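Long-range contact in uridylate-specific endoribonuclease nsp11 (Prrsv 16244b, PDB 5EYI), which probably cleaves viral polyuridine RNA after uridylates, keeping it from host double-stranded RNA sensors and so blunting the interferon response: residues A[6-12]-A[23-27]. The protein carries 1 engineered substitution. Sequence-based numbering, arbitrary orientation.
Sequences SPLPKVA and LTQFA
Gln25 reaches from a type I turn, Leu23 to Phe26, to strand 6-7 and spends both amide hydrogens of NE2 there. One goes to the backbone, Gln25 NE2 to Pro7 O at 2.9 Å; the other goes to a side chain, Gln25 NE2 to Ser6 OG at 3.0 Å. Both bonds are nearly straight, and both acceptors lie close to the plane of the amide, although NE2 is tilted 22° from the carbonyl plane of Pro7. A bend at chi2 (-92°) swings the amide back toward residues 6-7, while the Gln25 side chain crosses the Pro9 ring obliquely, with Gln25 CG 4.0 Å from Pro9 CG.

The tight part is apolar. Phe26 has its CG beside the backbone N (chi1 -65°), which sends the outer ring carbons toward the first turn of helix 9-14. Ala12 CB comes up obliquely to the outer end of the ring, 3.4 Å from Phe26 CZ, and Pro9 CA stands 3.5 Å from Phe26 CE1. Pro7 packs more distantly, and Val40 of strand 39-41 touches Phe26, Ala12 and Leu23, continuing this core of the N-terminal domain.

On the Ser6 side the contact is looser and wetter. Leu23 CD2 comes no nearer than 3.8 Å to Ser6 OG, and a water sits between Gln25 OE1, at 2.8 Å, and, at longer range, Ser6 OG. That hydroxyl is also hydrogen-bonded to Met72 O of strand 71-73, the partner of strand 6-7 in a small antiparallel sheet.

With both NE2 hydrogens taken by acceptors on neighbouring residues, the amide is held in one rotation: Gln25 ties the turn to strand 6-7, while Phe26 packs the turn against helix 9-14.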
loop_
_atom_site.group_PDB
_atom_site.type_symbol
_atom_site.label_atom_id
_atom_site.label_comp_id
_atom_site.label_asym_id
_atom_site.label_seq_id
_atom_site.Cartn_x
_atom_site.Cartn_y
_atom_site.Cartn_z
ATOM N N SER A 6 27.195 -14.948 -10.336
ATOM C CA SER A 6 26.299 -14.491 -11.387
ATOM C C SER A 6 24.891 -14.393 -10.819
ATOM O O SER A 6 24.601 -15.011 -9.789
ATOM C CB SER A 6 26.336 -15.455 -12.577
ATOM O OG SER A 6 26.348 -16.802 -12.154
ATOM N N PRO A 7 24.021 -13.603 -11.478
ATOM C CA PRO A 7 22.684 -13.416 -10.949
ATOM C C PRO A 7 21.828 -14.653 -11.027
ATOM O O PRO A 7 22.042 -15.531 -11.888
ATOM C CB PRO A 7 22.089 -12.319 -11.847
ATOM C CG PRO A 7 22.880 -12.386 -13.100
ATOM C CD PRO A 7 24.263 -12.751 -12.658
ATOM N N LEU A 8 20.857 -14.704 -10.120
ATOM C CA LEU A 8 19.737 -15.638 -10.246
ATOM C C LEU A 8 19.016 -15.304 -11.561
ATOM O O LEU A 8 18.987 -14.137 -11.955
ATOM C CB LEU A 8 18.781 -15.502 -9.058
ATOM C CG LEU A 8 19.376 -15.824 -7.672
ATOM C CD1 LEU A 8 18.415 -15.408 -6.576
ATOM C CD2 LEU A 8 19.710 -17.294 -7.553
ATOM N N PRO A 9 18.454 -16.316 -12.257
ATOM C CA PRO A 9 17.897 -16.016 -13.594
ATOM C C PRO A 9 16.930 -14.830 -13.659
ATOM O O PRO A 9 17.043 -13.993 -14.553
ATOM C CB PRO A 9 17.217 -17.326 -13.991
ATOM C CG PRO A 9 18.024 -18.379 -13.298
ATOM C CD PRO A 9 18.502 -17.771 -12.004
ATOM N N LYS A 10 16.027 -14.751 -12.689
ATOM C CA LYS A 10 15.018 -13.691 -12.631
ATOM C C LYS A 10 15.554 -12.257 -12.658
ATOM O O LYS A 10 14.900 -11.384 -13.222
ATOM C CB LYS A 10 14.114 -13.878 -11.415
ATOM C CG LYS A 10 14.811 -13.785 -10.063
ATOM C CD LYS A 10 13.952 -14.400 -8.981
ATOM C CE LYS A 10 14.704 -14.453 -7.668
ATOM N NZ LYS A 10 13.890 -15.126 -6.625
ATOM N N VAL A 11 16.723 -12.016 -12.055
ATOM C CA VAL A 11 17.336 -10.682 -12.040
ATOM C C VAL A 11 17.648 -10.240 -13.469
ATOM O O VAL A 11 17.288 -9.125 -13.876
ATOM C CB VAL A 11 18.626 -10.644 -11.178
ATOM C CG1 VAL A 11 19.488 -9.433 -11.493
ATOM C CG2 VAL A 11 18.279 -10.652 -9.697
ATOM N N ALA A 12 18.333 -11.109 -14.209
ATOM C CA ALA A 12 18.670 -10.833 -15.610
ATOM C C ALA A 12 17.408 -10.724 -16.465
ATOM O O ALA A 12 17.311 -9.815 -17.279
ATOM C CB ALA A 12 19.601 -11.905 -16.170
ATOM N N LEU A 23 26.959 -18.775 -19.287
ATOM C CA LEU A 23 26.328 -19.079 -18.002
ATOM C C LEU A 23 25.249 -20.143 -18.134
ATOM O O LEU A 23 24.297 -19.970 -18.891
ATOM C CB LEU A 23 25.704 -17.810 -17.424
ATOM C CG LEU A 23 26.697 -16.736 -16.984
ATOM C CD1 LEU A 23 25.960 -15.447 -16.658
ATOM C CD2 LEU A 23 27.506 -17.226 -15.791
ATOM N N THR A 24 25.385 -21.226 -17.372
ATOM C CA THR A 24 24.529 -22.397 -17.547
ATOM C C THR A 24 23.091 -22.182 -17.110
ATOM O O THR A 24 22.200 -22.852 -17.627
ATOM C CB THR A 24 25.077 -23.641 -16.818
ATOM O OG1 THR A 24 25.285 -23.340 -15.429
ATOM C CG2 THR A 24 26.381 -24.077 -17.459
ATOM N N GLN A 25 22.858 -21.252 -16.182
ATOM C CA GLN A 25 21.496 -21.005 -15.685
ATOM C C GLN A 25 20.623 -20.225 -16.675
ATOM O O GLN A 25 19.425 -20.061 -16.451
ATOM C CB GLN A 25 21.501 -20.340 -14.297
ATOM C CG GLN A 25 21.850 -18.849 -14.236
ATOM C CD GLN A 25 23.328 -18.589 -14.009
ATOM O OE1 GLN A 25 24.181 -19.316 -14.529
ATOM N NE2 GLN A 25 23.641 -17.543 -13.243
ATOM N N PHE A 26 21.219 -19.727 -17.746
ATOM C CA PHE A 26 20.469 -19.059 -18.797
ATOM C C PHE A 26 20.409 -19.909 -20.057
ATOM O O PHE A 26 21.126 -20.891 -20.181
ATOM C CB PHE A 26 21.098 -17.705 -19.069
ATOM C CG PHE A 26 21.001 -16.772 -17.907
ATOM C CD1 PHE A 26 19.783 -16.183 -17.585
ATOM C CD2 PHE A 26 22.113 -16.494 -17.113
ATOM C CE1 PHE A 26 19.682 -15.325 -16.505
ATOM C CE2 PHE A 26 22.018 -15.638 -16.026
ATOM C CZ PHE A 26 20.802 -15.050 -15.721
ATOM N N ALA A 27 19.533 -19.522 -20.981
ATOM C CA ALA A 27 19.366 -20.220 -22.260
ATOM C C ALA A 27 20.654 -20.109 -23.067
ATOM O O ALA A 27 21.121 -18.999 -23.310
ATOM C CB ALA A 27 18.210 -19.605 -23.037
HETATM O O HOH W 1 26.542 -19.903 -13.237
#